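5-ketofructose reductase (Gluconobacter sp., PDB 7COK) probably catalyses the reduction of 5-ketofructose with a nicotinamide cofactor, as a member of the shikimate dehydrogenase family. Local coordinates at residues A[229-234]-A[245-250]. Residues are numbered along the deposited sequence; the frame is centred on the assembly and turned at random.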
# COMPACT_ATOMS: atom_id res chain seq x y z
N PRO A 229 -16.87 23.93 -5.63
CA PRO A 229 -17.25 23.54 -6.99
C PRO A 229 -16.22 23.94 -8.03
O PRO A 229 -15.56 24.95 -7.85
CB PRO A 229 -18.56 24.30 -7.22
CG PRO A 229 -18.50 25.48 -6.29
CD PRO A 229 -17.61 25.11 -5.14
N PRO A 230 -16.08 23.16 -9.11
CA PRO A 230 -15.06 23.59 -10.08
C PRO A 230 -15.46 24.87 -10.80
O PRO A 230 -14.60 25.69 -11.11
CB PRO A 230 -14.94 22.41 -11.03
CG PRO A 230 -16.20 21.63 -10.85
CD PRO A 230 -16.62 21.83 -9.43
N GLN A 231 -16.76 25.04 -11.04
CA GLN A 231 -17.27 26.29 -11.58
C GLN A 231 -17.76 27.17 -10.44
O GLN A 231 -18.94 27.16 -10.08
CB GLN A 231 -18.38 26.02 -12.61
CG GLN A 231 -17.95 25.19 -13.81
CD GLN A 231 -16.77 25.79 -14.59
OE1 GLN A 231 -15.81 25.09 -14.90
NE2 GLN A 231 -16.85 27.08 -14.89
N THR A 232 -16.81 27.92 -9.87
CA THR A 232 -17.06 28.84 -8.76
C THR A 232 -17.84 30.06 -9.27
O THR A 232 -17.87 30.32 -10.49
CB THR A 232 -15.73 29.32 -8.14
OG1 THR A 232 -14.90 29.92 -9.14
CG2 THR A 232 -15.00 28.14 -7.50
N ARG A 233 -18.46 30.80 -8.35
CA ARG A 233 -19.09 32.08 -8.70
C ARG A 233 -18.12 33.01 -9.45
O ARG A 233 -18.48 33.59 -10.46
CB ARG A 233 -19.65 32.76 -7.45
CG ARG A 233 -20.25 34.13 -7.67
CD ARG A 233 -20.79 34.72 -6.38
NE ARG A 233 -21.05 36.16 -6.51
CZ ARG A 233 -21.00 37.05 -5.52
NH1 ARG A 233 -20.70 36.67 -4.28
NH2 ARG A 233 -21.26 38.33 -5.76
N PHE A 234 -16.90 33.14 -8.92
CA PHE A 234 -15.82 33.89 -9.53
C PHE A 234 -15.60 33.51 -10.99
O PHE A 234 -15.63 34.38 -11.85
CB PHE A 234 -14.57 33.67 -8.67
CG PHE A 234 -13.34 34.34 -9.18
CD1 PHE A 234 -13.25 35.74 -9.24
CD2 PHE A 234 -12.23 33.58 -9.54
CE1 PHE A 234 -12.09 36.35 -9.69
CE2 PHE A 234 -11.06 34.19 -9.99
CZ PHE A 234 -10.99 35.58 -10.05
N THR A 245 -11.61 30.95 -18.88
CA THR A 245 -11.46 30.50 -17.47
C THR A 245 -10.79 29.14 -17.30
O THR A 245 -10.92 28.24 -18.15
CB THR A 245 -12.82 30.45 -16.74
OG1 THR A 245 -13.69 29.52 -17.41
CG2 THR A 245 -13.49 31.84 -16.70
N LEU A 246 -10.09 28.98 -16.18
CA LEU A 246 -9.45 27.73 -15.81
C LEU A 246 -9.83 27.31 -14.42
O LEU A 246 -9.58 28.03 -13.46
CB LEU A 246 -7.92 27.86 -15.93
CG LEU A 246 -7.45 28.32 -17.31
CD1 LEU A 246 -6.02 28.81 -17.27
CD2 LEU A 246 -7.61 27.20 -18.31
N ASP A 247 -10.39 26.12 -14.31
CA ASP A 247 -10.91 25.65 -13.03
C ASP A 247 -9.93 24.81 -12.20
O ASP A 247 -8.96 24.22 -12.71
CB ASP A 247 -12.23 24.91 -13.26
CG ASP A 247 -12.02 23.54 -13.83
OD1 ASP A 247 -11.77 22.60 -13.04
OD2 ASP A 247 -12.11 23.40 -15.06
N GLY A 248 -10.20 24.78 -10.90
CA GLY A 248 -9.28 24.17 -9.94
C GLY A 248 -9.29 22.67 -9.95
O GLY A 248 -8.33 22.04 -9.51
N LEU A 249 -10.38 22.08 -10.45
CA LEU A 249 -10.46 20.61 -10.55
C LEU A 249 -9.50 20.16 -11.64
O LEU A 249 -8.71 19.24 -11.42
CB LEU A 249 -11.92 20.18 -10.77
CG LEU A 249 -12.30 18.70 -10.77
CD1 LEU A 249 -13.80 18.58 -10.52
CD2 LEU A 249 -11.97 18.01 -12.07
N GLY A 250 -9.51 20.84 -12.79
CA GLY A 250 -8.53 20.56 -13.84
C GLY A 250 -7.10 20.67 -13.34
O GLY A 250 -6.20 19.94 -13.76
O HOH W 1 -12.28 26.58 -9.95
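Asp-247 meets Pro-230 where a loop passes the start of a helix. Asp-247 CB lies 3.3 Å from the backbone O of Pro-230, a van der Waals contact. Its CG stands between the backbone N and the carbonyl carbon (chi1 76°), which turns the carboxylate back over the first turn of helix 248-264. There OD1 accepts a hydrogen bond from Gly-250 N at 2.9 Å. The bond is nearly straight at the hydrogen (167°), but the N-H comes from above the carboxylate plane. This makes Asp-247 the N-cap of the helix. OD1 also lies 3.8 Å from Pro-230 CB, so the proline ring borders the capping oxygen. OD2 ends beside the Gln-231 side chain, which also borders CB; its amide plane is turned 66° from the carboxylate. With an alanine here, Gly-250 N would probably lose its capping acceptor and a gap open beside the Pro-230 ring.

The same ring packs beside Leu-249, the two side chains pointing the same way. Pro-230 CB touches Leu-249 CB at 3.8 Å, and Pro-230 CG reaches Leu-249 CD1 at 3.9 Å. One water bridges the backbones: it lies 2.7 Å from Pro-230 O and accepts from Gly-248 N at 2.9 Å.

The contact lies within the beta-alpha-beta unit of strand 221-224, helix 233-240 and strand 245-246, at an edge of the parallel Rossmann-type sheet. It joins the loop before helix 233-240 to the junction between strand 245-246 and helix 248-264. Helix 270-281 packs against both apolar partners, with Glu-278 touching Pro-230 and Leu-249.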